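Local structure of hypothetical protein (Legionella pneumophila subsp. pneumophila, 2IM9) at residues 32-37 with 88-93; 79-84 with 198-203; 171-176 with 214-219; 226-231 with 299-304. The protein is of unknown function but probably acts as a papain-like amidase or peptidase on cell-wall peptides. All coordinates share one frame; numbering follows the deposited sequence. Where two conformers were deposited one is given.

Contact 1: 32-37 with 88-93; sequences EQANSS and YRVDGF
The first torsions of Tyr88 and Asn35 put the CG atoms of both where phenol and amide can meet: in Tyr88, CG sits between the backbone N and the carbonyl carbon (chi1 49°), while Asn35 CG is anti to its own carbonyl carbon (chi1 -68°). Tyr88 OH donates to Asn35 OD1 at 2.6 Å, lying in the carbonyl plane on a lone pair, with a C=O...donor angle of 127°. The two side chains cross at about a right angle, the amide plane still inclined to the ring, and OD1 stands at the ring edge. Ala34 CB takes another place on that edge, 3.6 Å from Tyr88 CD1. The same methyl also meets Val90, whose CG1 lies 4.2 Å from Ala34 CB. Val90 CG2 reaches between Gln33 and Ser37, 4.0 Å from Ser37 OG, thus touching residues one helical turn apart. Gln33 extends beyond CG, and its OE1 passes 3.7 Å from Asp91 CB. A water donates to Gln33 OE1 and accepts from Val90 N, at 2.9 Å from that nitrogen, linking the helix side chain to the loop backbone. Behind this surface Arg89 grips Asp91 side-on, NE to OD1 at 2.7 Å and NH2 to OD2, and Arg89 NH1 also bonds Ser73 O. Tyr88 OH is further engaged by Gln115 of helix 111-122, so the phenol joins helix 27-45 to a second helix. The contact thus holds the N-terminal helix to the loop with neutral groups, an apolar patch flanked by a direct and a water-mediated hydrogen bond, while the neighbouring opposite charges are paired within the loop itself.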
loop_
_atom_site.group_PDB
_atom_site.type_symbol
_atom_site.label_atom_id
_atom_site.label_comp_id
_atom_site.label_asym_id
_atom_site.label_seq_id
_atom_site.Cartn_x
_atom_site.Cartn_y
_atom_site.Cartn_z
ATOM N N GLU A 32 21.944 3.887 0.211
ATOM C CA GLU A 32 22.869 4.892 -0.329
ATOM C C GLU A 32 22.599 5.135 -1.792
ATOM O O GLU A 32 22.625 6.289 -2.247
ATOM C CB GLU A 32 24.342 4.500 -0.130
ATOM C CG GLU A 32 24.832 4.709 1.287
ATOM N N GLN A 33 22.336 4.057 -2.530
ATOM C CA GLN A 33 21.944 4.165 -3.943
ATOM C C GLN A 33 20.664 4.983 -4.073
ATOM O O GLN A 33 20.546 5.847 -4.961
ATOM C CB GLN A 33 21.726 2.773 -4.563
ATOM C CG GLN A 33 21.007 2.807 -5.929
ATOM C CD GLN A 33 20.551 1.425 -6.444
ATOM O OE1 GLN A 33 19.740 0.723 -5.821
ATOM N NE2 GLN A 33 21.076 1.041 -7.607
ATOM N N ALA A 34 19.694 4.697 -3.201
ATOM C CA ALA A 34 18.425 5.439 -3.211
ATOM C C ALA A 34 18.619 6.915 -2.892
ATOM O O ALA A 34 17.956 7.763 -3.494
ATOM C CB ALA A 34 17.431 4.819 -2.235
ATOM N N ASN A 35 19.490 7.230 -1.926
ATOM C CA ASN A 35 19.793 8.636 -1.611
ATOM C C ASN A 35 20.273 9.395 -2.849
ATOM O O ASN A 35 19.816 10.507 -3.116
ATOM C CB ASN A 35 20.837 8.734 -0.487
ATOM C CG ASN A 35 20.307 8.253 0.842
ATOM O OD1 ASN A 35 19.096 8.200 1.058
ATOM N ND2 ASN A 35 21.222 7.892 1.754
ATOM N N SER A 36 21.169 8.781 -3.619
ATOM C CA SER A 36 21.695 9.410 -4.823
ATOM C C SER A 36 20.586 9.616 -5.865
ATOM O O SER A 36 20.433 10.719 -6.382
ATOM C CB SER A 36 22.891 8.602 -5.373
ATOM O OG SER A 36 23.444 9.237 -6.508
ATOM N N SER A 37 19.781 8.578 -6.118
ATOM C CA SER A 37 18.697 8.640 -7.110
ATOM C C SER A 37 17.588 9.629 -6.751
ATOM O O SER A 37 17.081 10.356 -7.618
ATOM C CB SER A 37 18.088 7.252 -7.316
ATOM O OG SER A 37 19.040 6.380 -7.888
ATOM N N TYR A 88 14.118 2.335 2.674
ATOM C CA TYR A 88 13.610 2.729 1.351
ATOM C C TYR A 88 14.628 2.277 0.296
ATOM O O TYR A 88 15.802 2.023 0.607
ATOM C CB TYR A 88 13.394 4.246 1.248
ATOM C CG TYR A 88 14.598 5.034 1.725
ATOM C CD1 TYR A 88 15.618 5.399 0.835
ATOM C CD2 TYR A 88 14.718 5.398 3.072
ATOM C CE1 TYR A 88 16.744 6.112 1.271
ATOM C CE2 TYR A 88 15.821 6.109 3.529
ATOM C CZ TYR A 88 16.835 6.462 2.625
ATOM O OH TYR A 88 17.926 7.163 3.082
ATOM N N ARG A 89 14.163 2.134 -0.938
ATOM C CA ARG A 89 15.021 1.667 -2.025
ATOM C C ARG A 89 14.413 2.017 -3.364
ATOM O O ARG A 89 13.210 2.308 -3.455
ATOM C CB ARG A 89 15.228 0.148 -1.920
ATOM C CG ARG A 89 13.959 -0.665 -2.142
ATOM C CD ARG A 89 14.087 -2.064 -1.584
ATOM N NE ARG A 89 15.183 -2.827 -2.224
ATOM C CZ ARG A 89 15.564 -4.056 -1.858
ATOM N NH1 ARG A 89 14.972 -4.678 -0.848
ATOM N NH2 ARG A 89 16.575 -4.666 -2.499
ATOM N N VAL A 90 15.231 1.975 -4.415
ATOM C CA VAL A 90 14.717 2.268 -5.766
ATOM C C VAL A 90 14.922 1.113 -6.736
ATOM O O VAL A 90 14.642 1.256 -7.932
ATOM C CB VAL A 90 15.361 3.540 -6.349
ATOM C CG1 VAL A 90 14.917 4.774 -5.544
ATOM C CG2 VAL A 90 16.894 3.411 -6.370
ATOM N N ASP A 91 15.416 -0.010 -6.233
ATOM C CA ASP A 91 15.778 -1.165 -7.068
ATOM C C ASP A 91 14.710 -2.273 -7.066
ATOM O O ASP A 91 14.841 -3.271 -7.771
ATOM C CB ASP A 91 17.121 -1.750 -6.609
ATOM C CG ASP A 91 17.040 -2.365 -5.224
ATOM O OD1 ASP A 91 16.379 -1.765 -4.354
ATOM O OD2 ASP A 91 17.615 -3.450 -4.997
ATOM N N GLY A 92 13.658 -2.103 -6.269
ATOM C CA GLY A 92 12.626 -3.140 -6.160
ATOM C C GLY A 92 11.484 -2.642 -5.296
ATOM O O GLY A 92 11.701 -1.785 -4.441
ATOM N N PHE A 93 10.288 -3.177 -5.535
ATOM C CA PHE A 93 9.080 -2.821 -4.790
ATOM C C PHE A 93 8.158 -4.007 -4.609
ATOM O O PHE A 93 8.140 -4.910 -5.454
ATOM C CB PHE A 93 8.271 -1.780 -5.569
ATOM C CG PHE A 93 8.973 -0.464 -5.738
ATOM C CD1 PHE A 93 9.025 0.451 -4.694
ATOM C CD2 PHE A 93 9.581 -0.143 -6.957
ATOM C CE1 PHE A 93 9.689 1.679 -4.845
ATOM C CE2 PHE A 93 10.230 1.073 -7.127
ATOM C CZ PHE A 93 10.278 1.996 -6.059
HETATM O O HOH W 1 18.074 1.555 -3.873
#

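Contact 2: 79-84 with 198-203; sequences NARYDQ and QEKRLV
Arg201 reaches from helix 195-209 onto the loop at Arg81 and Tyr82, and its chain is extended from CG to NE. CB starts beside the tyrosine, 4.2 Å from Tyr82 CD1, while the backbone O of Arg201 lies at the edge of the same ring, 3.5 Å from Tyr82 CE1. CG comes next and lies over one face of the Arg81 guanidinium, offset toward its rim. CD then passes close to the Arg81 carbonyl, 3.1 Å from its O. NE meets Arg81 NH1 at 3.8 Å and is itself paired with Glu197, one turn back on the helix. At the tip, NH1 donates to Arg81 O over 2.8 Å, tilted 29° from the carbonyl plane, and Arg201 NH2 donates a hydrogen bond to a water that Gln84 NE2 also reaches weakly. The two guanidinium groups lie flat on each other, centres 4.4 Å apart and planes at 23°. Lys200 NZ adds a third positive group 3.2 Å from Arg81 NH2, and a second water accepts from both Lys200 NZ and Arg81 NH1. Such crowding of like charges is probably eased by the acids beside it, for Arg81 NH2 forms a salt bridge with Glu204 as Arg201 NE does with Glu197. Arginine pairs stacked face to face with acids nearby are known from protein surfaces; here one joins the loop between helices 53-63 and 95-107 to a helix within a predicted coiled coil.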
loop_
_atom_site.group_PDB
_atom_site.type_symbol
_atom_site.label_atom_id
_atom_site.label_comp_id
_atom_site.label_asym_id
_atom_site.label_seq_id
_atom_site.Cartn_x
_atom_site.Cartn_y
_atom_site.Cartn_z
ATOM N N ASN A 79 20.901 -2.517 11.190
ATOM C CA ASN A 79 20.938 -2.612 12.633
ATOM C C ASN A 79 19.572 -2.765 13.297
ATOM O O ASN A 79 19.480 -2.690 14.520
ATOM C CB ASN A 79 21.680 -1.401 13.237
ATOM C CG ASN A 79 23.019 -1.146 12.560
ATOM O OD1 ASN A 79 23.891 -2.016 12.566
ATOM N ND2 ASN A 79 23.191 0.051 11.978
ATOM N N ALA A 80 18.517 -2.980 12.506
ATOM C CA ALA A 80 17.187 -3.122 13.097
ATOM C C ALA A 80 17.075 -4.395 13.935
ATOM O O ALA A 80 17.784 -5.367 13.691
ATOM C CB ALA A 80 16.113 -3.099 12.007
ATOM N N ARG A 81 16.177 -4.395 14.914
ATOM C CA ARG A 81 16.090 -5.534 15.833
ATOM C C ARG A 81 15.487 -6.756 15.139
ATOM O O ARG A 81 15.955 -7.878 15.349
ATOM C CB ARG A 81 15.263 -5.154 17.072
ATOM C CG ARG A 81 15.104 -6.305 18.119
ATOM C CD ARG A 81 16.442 -6.864 18.589
ATOM N NE ARG A 81 16.269 -7.709 19.777
ATOM C CZ ARG A 81 17.278 -8.246 20.451
ATOM N NH1 ARG A 81 18.532 -8.021 20.060
ATOM N NH2 ARG A 81 17.033 -8.991 21.519
ATOM N N TYR A 82 14.431 -6.547 14.343
ATOM C CA TYR A 82 13.682 -7.689 13.776
ATOM C C TYR A 82 13.796 -7.818 12.267
ATOM O O TYR A 82 13.810 -8.932 11.745
ATOM C CB TYR A 82 12.191 -7.628 14.178
ATOM C CG TYR A 82 12.039 -7.486 15.668
ATOM C CD1 TYR A 82 12.277 -8.572 16.516
ATOM C CD2 TYR A 82 11.681 -6.259 16.235
ATOM C CE1 TYR A 82 12.179 -8.431 17.923
ATOM C CE2 TYR A 82 11.563 -6.108 17.634
ATOM C CZ TYR A 82 11.822 -7.204 18.460
ATOM O OH TYR A 82 11.735 -7.077 19.826
ATOM N N ASP A 83 13.842 -6.692 11.556
ATOM C CA ASP A 83 13.811 -6.732 10.096
ATOM C C ASP A 83 14.773 -5.700 9.532
ATOM O O ASP A 83 14.470 -4.509 9.524
ATOM C CB ASP A 83 12.384 -6.472 9.571
ATOM C CG ASP A 83 12.263 -6.678 8.065
ATOM O OD1 ASP A 83 13.316 -6.800 7.357
ATOM O OD2 ASP A 83 11.109 -6.751 7.581
ATOM N N GLN A 84 15.932 -6.178 9.074
ATOM C CA GLN A 84 17.051 -5.302 8.660
ATOM C C GLN A 84 17.079 -5.035 7.157
ATOM O O GLN A 84 18.109 -4.601 6.598
ATOM C CB GLN A 84 18.384 -5.906 9.142
ATOM C CG GLN A 84 18.429 -6.105 10.684
ATOM C CD GLN A 84 19.775 -6.642 11.179
ATOM O OE1 GLN A 84 20.527 -7.281 10.430
ATOM N NE2 GLN A 84 20.070 -6.389 12.446
ATOM N N GLN A 198 17.625 -15.641 15.301
ATOM C CA GLN A 198 16.269 -15.514 14.742
ATOM C C GLN A 198 15.205 -16.049 15.700
ATOM O O GLN A 198 14.179 -15.406 15.926
ATOM C CB GLN A 198 16.145 -16.254 13.410
ATOM C CG GLN A 198 16.667 -15.514 12.211
ATOM C CD GLN A 198 16.492 -16.309 10.949
ATOM O OE1 GLN A 198 17.299 -17.177 10.639
ATOM N NE2 GLN A 198 15.421 -16.034 10.219
ATOM N N GLU A 199 15.449 -17.238 16.251
ATOM C CA GLU A 199 14.511 -17.842 17.196
ATOM C C GLU A 199 14.298 -16.971 18.429
ATOM O O GLU A 199 13.152 -16.730 18.818
ATOM C CB GLU A 199 14.980 -19.247 17.613
ATOM N N LYS A 200 15.396 -16.477 19.010
ATOM C CA LYS A 200 15.360 -15.618 20.190
ATOM C C LYS A 200 14.528 -14.359 19.936
ATOM O O LYS A 200 13.642 -14.012 20.719
ATOM C CB LYS A 200 16.790 -15.235 20.612
ATOM C CG LYS A 200 16.895 -14.074 21.638
ATOM C CD LYS A 200 18.357 -13.632 21.874
ATOM C CE LYS A 200 18.501 -12.768 23.150
ATOM N NZ LYS A 200 18.697 -11.264 22.951
ATOM N N ARG A 201 14.823 -13.689 18.829
ATOM C CA ARG A 201 14.152 -12.440 18.519
ATOM C C ARG A 201 12.693 -12.685 18.191
ATOM O O ARG A 201 11.859 -11.857 18.518
ATOM C CB ARG A 201 14.865 -11.707 17.389
ATOM C CG ARG A 201 16.208 -11.178 17.857
ATOM C CD ARG A 201 16.954 -10.511 16.729
ATOM N NE ARG A 201 18.356 -10.323 17.099
ATOM C CZ ARG A 201 19.146 -9.383 16.592
ATOM N NH1 ARG A 201 18.684 -8.513 15.696
ATOM N NH2 ARG A 201 20.417 -9.312 16.987
ATOM N N LEU A 202 12.388 -13.811 17.540
ATOM C CA LEU A 202 10.975 -14.137 17.269
ATOM C C LEU A 202 10.142 -14.272 18.552
ATOM O O LEU A 202 9.048 -13.726 18.632
ATOM C CB LEU A 202 10.846 -15.393 16.424
ATOM C CG LEU A 202 9.412 -15.672 15.947
ATOM C CD1 LEU A 202 8.862 -14.560 15.050
ATOM C CD2 LEU A 202 9.413 -17.075 15.255
ATOM N N VAL A 203 10.652 -14.987 19.561
ATOM C CA VAL A 203 9.944 -15.107 20.852
ATOM C C VAL A 203 9.727 -13.735 21.472
ATOM O O VAL A 203 8.658 -13.440 22.017
ATOM C CB VAL A 203 10.726 -16.026 21.870
ATOM C CG1 VAL A 203 10.073 -15.974 23.252
ATOM C CG2 VAL A 203 10.827 -17.439 21.331
HETATM O O HOH W 2 20.291 -10.204 21.072
HETATM O O HOH W 3 21.323 -7.758 14.899
#

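Contact 3: 171-176 with 214-219; sequences NALINK and TSLSNV
Asn171 ND2 donates hydrogen bonds to two acceptors across the contact, Ser217 O at 2.9 Å and, through a weak bond with an angle of 129° at the hydrogen, Asn218 OD1. The asparagine side chains lie side by side and point the same way, their amide planes 23° apart. One residue on, Ala172 is held at both ends by Ser217: Ala172 N donates to Ser217 OG, and Ser217 N donates to Ala172 O at 2.9 Å and nearly straight. Ser217 OG sits between its backbone N and carbonyl carbon (chi1 70°), which turns it to Ala172 N; it is bonded to Asp265 as well. These bonds lead into an antiparallel ladder where the end of strand 168-175 runs against the start of strand 214-223 in the eight-stranded sheet. Ile174 and Ser215 form the hydrogen-bonded pair, with Ile174 N to Ser215 O at 2.8 Å and the reciprocal bond from Ser215 N. Leu173 with Leu216 and Asn175 with Thr214 are the non-hydrogen-bonded pairs on either side, and all four of their side chains share one face. On that face Leu173 CD1 touches Thr214 CG2 at 3.6 Å and Leu216 CB at 4.0 Å. Ile174 projects from the other face toward Ile139 of helix 137-147 and Leu264. Asn175 ends its strand as the N-cap of helix 176-181, its OD1 accepting from Gln178 N.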
loop_
_atom_site.group_PDB
_atom_site.type_symbol
_atom_site.label_atom_id
_atom_site.label_comp_id
_atom_site.label_asym_id
_atom_site.label_seq_id
_atom_site.Cartn_x
_atom_site.Cartn_y
_atom_site.Cartn_z
ATOM N N ASN A 171 -15.822 -6.318 5.972
ATOM C CA ASN A 171 -15.289 -6.373 7.325
ATOM C C ASN A 171 -14.369 -7.579 7.469
ATOM O O ASN A 171 -14.649 -8.661 6.938
ATOM C CB ASN A 171 -16.402 -6.498 8.358
ATOM C CG ASN A 171 -17.533 -5.536 8.116
ATOM O OD1 ASN A 171 -18.686 -5.959 7.949
ATOM N ND2 ASN A 171 -17.228 -4.248 8.069
ATOM N N ALA A 172 -13.269 -7.388 8.173
ATOM C CA ALA A 172 -12.462 -8.520 8.588
ATOM C C ALA A 172 -12.103 -8.270 10.029
ATOM O O ALA A 172 -11.817 -7.146 10.403
ATOM C CB ALA A 172 -11.213 -8.608 7.751
ATOM N N LEU A 173 -12.115 -9.329 10.832
ATOM C CA LEU A 173 -11.695 -9.192 12.220
ATOM C C LEU A 173 -10.193 -9.455 12.276
ATOM O O LEU A 173 -9.751 -10.604 12.140
ATOM C CB LEU A 173 -12.461 -10.153 13.122
ATOM C CG LEU A 173 -12.167 -9.948 14.602
ATOM C CD1 LEU A 173 -12.596 -8.564 15.052
ATOM C CD2 LEU A 173 -12.874 -11.021 15.402
ATOM N N ILE A 174 -9.440 -8.367 12.420
ATOM C CA ILE A 174 -7.975 -8.404 12.371
ATOM C C ILE A 174 -7.474 -8.634 13.776
ATOM O O ILE A 174 -7.533 -7.740 14.624
ATOM C CB ILE A 174 -7.334 -7.088 11.826
ATOM C CG1 ILE A 174 -7.954 -6.646 10.491
ATOM C CG2 ILE A 174 -5.811 -7.244 11.734
ATOM C CD1 ILE A 174 -7.717 -7.579 9.325
ATOM N N ASN A 175 -6.976 -9.836 14.018
ATOM C CA ASN A 175 -6.559 -10.255 15.354
ATOM C C ASN A 175 -5.029 -10.207 15.375
ATOM O O ASN A 175 -4.374 -11.163 14.945
ATOM C CB ASN A 175 -7.075 -11.687 15.594
ATOM C CG ASN A 175 -6.801 -12.196 17.010
ATOM O OD1 ASN A 175 -5.780 -11.873 17.607
ATOM N ND2 ASN A 175 -7.715 -13.036 17.535
ATOM N N LYS A 176 -4.463 -9.087 15.833
ATOM C CA LYS A 176 -2.997 -8.948 15.807
ATOM C C LYS A 176 -2.274 -10.009 16.644
ATOM O O LYS A 176 -1.311 -10.624 16.156
ATOM C CB LYS A 176 -2.560 -7.532 16.187
ATOM C CG LYS A 176 -2.779 -6.547 15.067
ATOM C CD LYS A 176 -2.101 -5.202 15.357
ATOM C CE LYS A 176 -2.423 -4.227 14.235
ATOM N NZ LYS A 176 -1.951 -2.826 14.513
ATOM N N THR A 214 -7.234 -6.045 18.738
ATOM C CA THR A 214 -8.026 -6.729 17.714
ATOM C C THR A 214 -8.986 -5.678 17.178
ATOM O O THR A 214 -9.576 -4.946 17.959
ATOM C CB THR A 214 -8.767 -7.932 18.304
ATOM O OG1 THR A 214 -7.811 -8.962 18.607
ATOM C CG2 THR A 214 -9.837 -8.470 17.339
ATOM N N SER A 215 -9.103 -5.582 15.849
ATOM C CA SER A 215 -9.893 -4.520 15.235
ATOM C C SER A 215 -10.729 -5.081 14.118
ATOM O O SER A 215 -10.212 -5.812 13.260
ATOM C CB SER A 215 -8.981 -3.448 14.637
ATOM O OG SER A 215 -8.029 -2.985 15.572
ATOM N N LEU A 216 -12.011 -4.715 14.105
ATOM C CA LEU A 216 -12.881 -5.118 13.014
ATOM C C LEU A 216 -12.821 -4.027 11.956
ATOM O O LEU A 216 -13.139 -2.870 12.241
ATOM C CB LEU A 216 -14.322 -5.278 13.508
ATOM C CG LEU A 216 -15.367 -5.776 12.497
ATOM C CD1 LEU A 216 -15.165 -7.241 12.085
ATOM C CD2 LEU A 216 -16.768 -5.554 13.118
ATOM N N SER A 217 -12.413 -4.372 10.739
ATOM C CA SER A 217 -12.307 -3.345 9.719
ATOM C C SER A 217 -13.692 -2.940 9.214
ATOM O O SER A 217 -14.690 -3.648 9.437
ATOM C CB SER A 217 -11.416 -3.810 8.568
ATOM O OG SER A 217 -12.052 -4.825 7.822
ATOM N N ASN A 218 -13.751 -1.794 8.536
ATOM C CA ASN A 218 -14.989 -1.341 7.895
ATOM C C ASN A 218 -14.572 -0.642 6.595
ATOM O O ASN A 218 -14.299 0.578 6.556
ATOM C CB ASN A 218 -15.797 -0.410 8.809
ATOM C CG ASN A 218 -17.295 -0.401 8.474
ATOM O OD1 ASN A 218 -17.855 -1.415 8.029
ATOM N ND2 ASN A 218 -17.956 0.719 8.740
ATOM N N VAL A 219 -14.479 -1.435 5.537
ATOM C CA VAL A 219 -13.838 -0.971 4.311
ATOM C C VAL A 219 -14.878 -0.834 3.213
ATOM O O VAL A 219 -15.382 -1.850 2.714
ATOM C CB VAL A 219 -12.761 -1.961 3.829
ATOM C CG1 VAL A 219 -12.103 -1.434 2.531
ATOM C CG2 VAL A 219 -11.699 -2.197 4.947
#

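Contact 4: 226-231 with 299-304; sequences ALFSEN and YLDKAR
Arg304 lies over Phe228, with CD 3.8 Å from the ring centroid in a CH-pi contact. The arginine chain bends at chi3 (87°), setting NE away from an extended course, and the guanidinium comes to lie only 11° from the plane of the ring, with Phe228 CB over one of its faces, 3.6 Å from NE. Phe228 CG is anti to its carbonyl carbon (chi1 -64°), and the ring points at helix 296-303. There CE2 packs against Leu300 CB at 3.9 Å, CE1 meets Asp301 CB, and CZ approaches Asp301 N to 3.6 Å. Asn231 OD1 is gripped end-on by Arg304, by NH2 at 2.7 Å and NH1 at 2.9 Å. NH2 lies in the carbonyl plane, NH1 above it. Arg304 NH1 also forms a salt bridge with Asp301 OD1, at 2.8 Å, so acceptors meet the guanidinium at its edge while Phe228 CB lies over a face. Leu227 CD1 and Leu300 CD1 meet at 4.3 Å. Both leucines continue onto Phe238 of helix 235-238 and Ile312 of strand 311-317, so helix 224-227 with the residues after it is joined to helix 296-303 beside strand 311-317.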
loop_
_atom_site.group_PDB
_atom_site.type_symbol
_atom_site.label_atom_id
_atom_site.label_comp_id
_atom_site.label_asym_id
_atom_site.label_seq_id
_atom_site.Cartn_x
_atom_site.Cartn_y
_atom_site.Cartn_z
ATOM N N ALA A 226 -21.744 -4.218 -9.546
ATOM C CA ALA A 226 -22.042 -2.873 -10.041
ATOM C C ALA A 226 -21.131 -2.503 -11.208
ATOM O O ALA A 226 -21.586 -2.021 -12.235
ATOM C CB ALA A 226 -21.916 -1.848 -8.913
ATOM N N LEU A 227 -19.834 -2.740 -11.043
ATOM C CA LEU A 227 -18.846 -2.332 -12.036
ATOM C C LEU A 227 -18.987 -3.114 -13.330
ATOM O O LEU A 227 -18.575 -2.641 -14.390
ATOM C CB LEU A 227 -17.433 -2.515 -11.487
ATOM C CG LEU A 227 -16.990 -1.522 -10.416
ATOM C CD1 LEU A 227 -15.654 -1.994 -9.856
ATOM C CD2 LEU A 227 -16.837 -0.120 -10.987
ATOM N N PHE A 228 -19.562 -4.313 -13.226
ATOM C CA PHE A 228 -19.808 -5.151 -14.394
ATOM C C PHE A 228 -21.264 -5.575 -14.477
ATOM O O PHE A 228 -21.561 -6.694 -14.895
ATOM C CB PHE A 228 -18.870 -6.360 -14.392
ATOM C CG PHE A 228 -17.440 -5.977 -14.521
ATOM C CD1 PHE A 228 -16.873 -5.753 -15.775
ATOM C CD2 PHE A 228 -16.674 -5.765 -13.381
ATOM C CE1 PHE A 228 -15.555 -5.362 -15.896
ATOM C CE2 PHE A 228 -15.329 -5.363 -13.486
ATOM C CZ PHE A 228 -14.775 -5.159 -14.748
ATOM N N SER A 229 -22.169 -4.686 -14.070
ATOM C CA SER A 229 -23.609 -4.949 -14.233
ATOM C C SER A 229 -23.906 -5.295 -15.694
ATOM O O SER A 229 -23.311 -4.709 -16.611
ATOM C CB SER A 229 -24.441 -3.740 -13.798
ATOM O OG SER A 229 -24.102 -2.595 -14.568
ATOM N N GLU A 230 -24.802 -6.265 -15.906
ATOM C CA GLU A 230 -25.114 -6.760 -17.259
ATOM C C GLU A 230 -23.887 -7.314 -18.008
ATOM O O GLU A 230 -23.865 -7.347 -19.251
ATOM C CB GLU A 230 -25.814 -5.679 -18.097
ATOM C CG GLU A 230 -27.164 -5.233 -17.563
ATOM N N ASN A 231 -22.866 -7.734 -17.254
ATOM C CA ASN A 231 -21.644 -8.349 -17.816
ATOM C C ASN A 231 -20.908 -7.432 -18.798
ATOM O O ASN A 231 -20.273 -7.899 -19.748
ATOM C CB ASN A 231 -21.959 -9.718 -18.471
ATOM C CG ASN A 231 -20.745 -10.655 -18.525
ATOM O OD1 ASN A 231 -20.002 -10.804 -17.544
ATOM N ND2 ASN A 231 -20.550 -11.302 -19.666
ATOM N N TYR A 299 -8.133 -5.791 -15.899
ATOM C CA TYR A 299 -7.604 -6.380 -14.673
ATOM C C TYR A 299 -8.750 -6.876 -13.777
ATOM O O TYR A 299 -8.744 -8.022 -13.278
ATOM C CB TYR A 299 -6.746 -5.339 -13.938
ATOM C CG TYR A 299 -6.182 -5.830 -12.632
ATOM C CD1 TYR A 299 -4.965 -6.522 -12.591
ATOM C CD2 TYR A 299 -6.865 -5.609 -11.440
ATOM C CE1 TYR A 299 -4.444 -6.979 -11.385
ATOM C CE2 TYR A 299 -6.372 -6.079 -10.232
ATOM C CZ TYR A 299 -5.167 -6.762 -10.212
ATOM O OH TYR A 299 -4.678 -7.206 -9.006
ATOM N N LEU A 300 -9.735 -6.014 -13.558
ATOM C CA LEU A 300 -10.849 -6.349 -12.683
ATOM C C LEU A 300 -11.753 -7.392 -13.317
ATOM O O LEU A 300 -12.314 -8.224 -12.618
ATOM C CB LEU A 300 -11.643 -5.092 -12.296
ATOM C CG LEU A 300 -10.846 -4.075 -11.462
ATOM C CD1 LEU A 300 -11.686 -2.862 -11.139
ATOM C CD2 LEU A 300 -10.314 -4.695 -10.168
ATOM N N ASP A 301 -11.885 -7.354 -14.644
ATOM C CA ASP A 301 -12.714 -8.341 -15.332
ATOM C C ASP A 301 -12.156 -9.753 -15.089
ATOM O O ASP A 301 -12.909 -10.688 -14.804
ATOM C CB ASP A 301 -12.813 -8.034 -16.824
ATOM C CG ASP A 301 -13.731 -9.001 -17.551
ATOM O OD1 ASP A 301 -14.920 -9.091 -17.184
ATOM O OD2 ASP A 301 -13.242 -9.694 -18.471
ATOM N N LYS A 302 -10.835 -9.881 -15.178
ATOM C CA LYS A 302 -10.145 -11.136 -14.866
ATOM C C LYS A 302 -10.262 -11.489 -13.382
ATOM O O LYS A 302 -10.369 -12.662 -13.029
ATOM C CB LYS A 302 -8.668 -11.059 -15.259
ATOM C CG LYS A 302 -8.427 -10.861 -16.746
ATOM C CD LYS A 302 -6.945 -10.649 -17.022
ATOM C CE LYS A 302 -6.659 -10.494 -18.520
ATOM N NZ LYS A 302 -7.119 -9.170 -19.055
ATOM N N ALA A 303 -10.245 -10.476 -12.518
ATOM C CA ALA A 303 -10.343 -10.702 -11.069
ATOM C C ALA A 303 -11.724 -11.200 -10.647
ATOM O O ALA A 303 -11.850 -11.870 -9.621
ATOM C CB ALA A 303 -9.959 -9.430 -10.288
ATOM N N ARG A 304 -12.747 -10.889 -11.447
ATOM C CA ARG A 304 -14.138 -11.325 -11.208
ATOM C C ARG A 304 -14.299 -12.817 -10.973
ATOM O O ARG A 304 -15.192 -13.233 -10.235
ATOM C CB ARG A 304 -15.034 -10.978 -12.402
ATOM C CG ARG A 304 -15.434 -9.552 -12.547
ATOM C CD ARG A 304 -15.983 -9.326 -13.954
ATOM N NE ARG A 304 -17.409 -9.612 -14.024
ATOM C CZ ARG A 304 -18.092 -9.873 -15.137
ATOM N NH1 ARG A 304 -17.497 -9.931 -16.326
ATOM N NH2 ARG A 304 -19.391 -10.103 -15.043
#

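Overall arrangement
Contact 1 ties helix 27-45 to the loop before helix 95-107, and contact 2 uses an earlier part of that same loop to reach helix 195-209; their centres are 23 Å apart. Helix 195-209 is followed by strand 214-223, which carries contact 3, and that strand runs on into helix 224-227 of contact 4. Contacts 3 and 4 have centres 26 Å apart, and contacts 2 and 4, at 43 Å, lie on opposite sides of the chain's centre. Along the chain contact 1 crosses contact 2, and contact 2 crosses contact 3, whereas contact 4 follows after all. The alternating segments of contacts 1, 2 and 3 link the N-terminal helix and the loop to helix 195-209 and the sheet strand that follows it.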